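Local coordinates for trimethylamine-N-oxide reductase (Haemophilus influenzae, PDB 7L5I), which probably reduces trimethylamine N-oxide or related oxidised substrates at a molybdenum centre carried by two molybdopterin guanine dinucleotide cofactors, at residues V524-Q529 with A593-L598. Numbering follows the deposited sequence.
Sequences VYPMKQ and AENKPL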
ATOM      1  N   VAL A 524      14.716 -16.346   8.782  1.00 13.78           N
ATOM      2  CA  VAL A 524      14.347 -15.660  10.015  1.00 12.95           C
ATOM      3  C   VAL A 524      15.379 -14.565  10.242  1.00 13.46           C
ATOM      4  O   VAL A 524      16.589 -14.836  10.284  1.00 12.66           O
ATOM      5  CB  VAL A 524      14.298 -16.611  11.213  1.00 10.92           C
ATOM      6  CG1 VAL A 524      13.834 -15.874  12.449  1.00 14.83           C
ATOM      7  CG2 VAL A 524      13.408 -17.766  10.903  1.00 16.03           C
ATOM      8  N   TYR A 525      14.907 -13.328  10.334  1.00 12.97           N
ATOM      9  CA  TYR A 525      15.780 -12.177  10.512  1.00 11.64           C
ATOM     10  C   TYR A 525      15.731 -11.706  11.957  1.00 12.94           C
ATOM     11  O   TYR A 525      14.646 -11.357  12.450  1.00 14.33           O
ATOM     12  CB  TYR A 525      15.352 -11.031   9.598  1.00 15.32           C
ATOM     13  CG  TYR A 525      15.635 -11.141   8.124  1.00 15.79           C
ATOM     14  CD1 TYR A 525      16.532 -12.063   7.601  1.00 14.82           C
ATOM     15  CD2 TYR A 525      15.012 -10.258   7.240  1.00 15.12           C
ATOM     16  CE1 TYR A 525      16.778 -12.108   6.235  1.00 16.31           C
ATOM     17  CE2 TYR A 525      15.279 -10.288   5.912  1.00 13.44           C
ATOM     18  CZ  TYR A 525      16.154 -11.202   5.404  1.00 14.90           C
ATOM     19  OH  TYR A 525      16.391 -11.220   4.041  1.00 16.55           O
ATOM     20  N   PRO A 526      16.856 -11.650  12.661  1.00 12.43           N
ATOM     21  CA  PRO A 526      16.861 -11.036  13.983  1.00 11.15           C
ATOM     22  C   PRO A 526      16.761  -9.530  13.860  1.00 12.97           C
ATOM     23  O   PRO A 526      17.259  -8.940  12.902  1.00 14.55           O
ATOM     24  CB  PRO A 526      18.222 -11.458  14.563  1.00 14.19           C
ATOM     25  CG  PRO A 526      19.095 -11.554  13.364  1.00 14.46           C
ATOM     26  CD  PRO A 526      18.223 -12.050  12.241  1.00 14.24           C
ATOM     27  N   MET A 527      16.104  -8.902  14.845  1.00 12.49           N
ATOM     28  CA  MET A 527      16.052  -7.440  14.928  1.00 12.22           C
ATOM     29  C   MET A 527      16.608  -7.033  16.286  1.00 12.41           C
ATOM     30  O   MET A 527      15.858  -6.702  17.205  1.00 12.55           O
ATOM     31  CB  MET A 527      14.623  -6.919  14.713  1.00 15.18           C
ATOM     32  CG  MET A 527      14.032  -7.247  13.366  1.00 12.48           C
ATOM     33  SD  MET A 527      12.293  -6.778  13.181  1.00 15.17           S
ATOM     34  CE  MET A 527      12.429  -5.013  13.410  1.00 16.32           C
ATOM     35  N   LYS A 528      17.929  -7.084  16.422  1.00 13.62           N
ATOM     36  CA  LYS A 528      18.563  -6.864  17.713  1.00 13.96           C
ATOM     37  C   LYS A 528      18.657  -5.368  18.002  1.00 15.83           C
ATOM     38  O   LYS A 528      18.921  -4.567  17.106  1.00 14.08           O
ATOM     39  CB  LYS A 528      19.955  -7.498  17.724  1.00 13.98           C
ATOM     40  CG  LYS A 528      20.677  -7.381  19.056  1.00 14.60           C
ATOM     41  CD  LYS A 528      21.961  -8.211  19.058  1.00 20.51           C
ATOM     42  CE  LYS A 528      22.800  -7.935  20.293  1.00 23.54           C
ATOM     43  NZ  LYS A 528      22.110  -8.320  21.549  1.00 32.34           N
ATOM     44  N   GLN A 529      18.415  -4.996  19.256  1.00 13.04           N
ATOM     45  CA  GLN A 529      18.485  -3.593  19.643  1.00 13.28           C
ATOM     46  C   GLN A 529      19.861  -3.034  19.347  1.00 17.68           C
ATOM     47  O   GLN A 529      20.874  -3.642  19.687  1.00 15.19           O
ATOM     48  CB  GLN A 529      18.173  -3.446  21.130  1.00 14.57           C
ATOM     49  CG  GLN A 529      18.272  -2.039  21.674  1.00 15.44           C
ATOM     50  CD  GLN A 529      18.000  -2.029  23.173  1.00 20.90           C
ATOM     51  OE1 GLN A 529      18.428  -2.928  23.883  1.00 34.57           O
ATOM     52  NE2 GLN A 529      17.302  -1.026  23.653  1.00 20.86           N
ATOM     53  N   ALA A 593      22.042 -15.143  19.933  1.00 15.08           N
ATOM     54  CA  ALA A 593      23.446 -14.799  20.165  1.00 13.00           C
ATOM     55  C   ALA A 593      24.200 -14.636  18.862  1.00 13.04           C
ATOM     56  O   ALA A 593      25.085 -13.777  18.749  1.00 16.98           O
ATOM     57  CB  ALA A 593      24.101 -15.879  21.025  1.00 16.50           C
ATOM     58  N   GLU A 594      23.920 -15.491  17.876  1.00 14.04           N
ATOM     59  CA  GLU A 594      24.602 -15.395  16.592  1.00 15.95           C
ATOM     60  C   GLU A 594      24.252 -14.108  15.848  1.00 15.17           C
ATOM     61  O   GLU A 594      25.099 -13.567  15.135  1.00 14.80           O
ATOM     62  CB  GLU A 594      24.276 -16.640  15.763  1.00 18.83           C
ATOM     63  CG  GLU A 594      24.854 -17.923  16.399  1.00 31.01           C
ATOM     64  CD  GLU A 594      24.621 -19.227  15.619  1.00 50.76           C
ATOM     65  OE1 GLU A 594      23.506 -19.477  15.079  1.00 42.66           O
ATOM     66  OE2 GLU A 594      25.582 -20.028  15.581  1.00 36.97           O
ATOM     67  N   ASN A 595      23.036 -13.592  16.027  1.00 14.95           N
ATOM     68  CA  ASN A 595      22.599 -12.312  15.434  1.00 12.07           C
ATOM     69  C   ASN A 595      22.887 -12.240  13.932  1.00 14.33           C
ATOM     70  O   ASN A 595      23.424 -11.252  13.427  1.00 14.66           O
ATOM     71  CB  ASN A 595      23.233 -11.131  16.177  1.00 13.10           C
ATOM     72  CG  ASN A 595      22.767  -9.771  15.659  1.00 16.52           C
ATOM     73  OD1 ASN A 595      23.574  -8.852  15.450  1.00 14.32           O
ATOM     74  ND2 ASN A 595      21.463  -9.624  15.481  1.00 13.89           N
ATOM     75  N   LYS A 596      22.472 -13.274  13.207  1.00 12.85           N
ATOM     76  CA  LYS A 596      22.586 -13.355  11.761  1.00 14.35           C
ATOM     77  C   LYS A 596      21.276 -13.882  11.188  1.00 15.11           C
ATOM     78  O   LYS A 596      20.564 -14.621  11.863  1.00 16.39           O
ATOM     79  CB  LYS A 596      23.708 -14.309  11.310  1.00 21.74           C
ATOM     80  CG  LYS A 596      25.105 -13.928  11.699  1.00 27.66           C
ATOM     81  CD  LYS A 596      25.407 -12.481  11.435  1.00 39.98           C
ATOM     82  CE  LYS A 596      26.823 -12.292  10.912  1.00 53.05           C
ATOM     83  NZ  LYS A 596      27.247 -10.872  11.062  1.00 56.08           N
ATOM     84  N   PRO A 597      20.946 -13.537   9.946  1.00 14.93           N
ATOM     85  CA  PRO A 597      19.834 -14.227   9.280  1.00 13.14           C
ATOM     86  C   PRO A 597      20.057 -15.734   9.332  1.00 17.50           C
ATOM     87  O   PRO A 597      21.183 -16.226   9.172  1.00 17.70           O
ATOM     88  CB  PRO A 597      19.896 -13.708   7.838  1.00 15.87           C
ATOM     89  CG  PRO A 597      20.638 -12.412   7.934  1.00 17.66           C
ATOM     90  CD  PRO A 597      21.627 -12.585   9.050  1.00 16.68           C
ATOM     91  N   LEU A 598      18.977 -16.462   9.565  1.00 16.25           N
ATOM     92  CA  LEU A 598      18.936 -17.919   9.474  1.00 14.58           C
ATOM     93  C   LEU A 598      18.159 -18.251   8.215  1.00 17.03           C
ATOM     94  O   LEU A 598      16.973 -17.933   8.124  1.00 17.88           O
ATOM     95  CB  LEU A 598      18.254 -18.529  10.696  1.00 16.79           C
ATOM     96  CG  LEU A 598      18.073 -20.053  10.728  1.00 21.68           C
ATOM     97  CD1 LEU A 598      19.445 -20.678  10.821  1.00 23.03           C
ATOM     98  CD2 LEU A 598      17.198 -20.448  11.872  1.00 25.18           C
TER
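The flat amide of N595 lies between K528 and P526. The aliphatic chain of K528 passes over one face, the two side chains crossing at about a right angle, with CD 3.8 Å from N595 CG, while K528 CB stands 3.4 Å from N595 ND2. From the other side of the amide plane, and beyond its nitrogen end, comes the pyrrolidine of P526, whose CG is 3.7 Å from ND2. The amide reaches across to the strand because chi1 of N595 (-177°) sets CG opposite the backbone N; OD1 accepts a hydrogen bond from V37 N. The Y525 ring meets P597 obliquely, CD1 3.8 Å from CB of the proline. Beyond this contact, V524 and L598 form an antiparallel hydrogen-bonded pair: V524 N donates to L598 O (2.8 Å) and L598 N to V524 O (3.0 Å). P597 CA adds a C-H···O contact to V524 O. N595, the first residue after helix 588-594, has positive phi (50°); K596 and P597 then lead to strand 598-599. That short strand is the outermost partner of strand 523-527, whose other neighbour is strand 512-517; F591 of the helix packs against V524, P526 and L598, and strand 35-40 flanks K528 and N595.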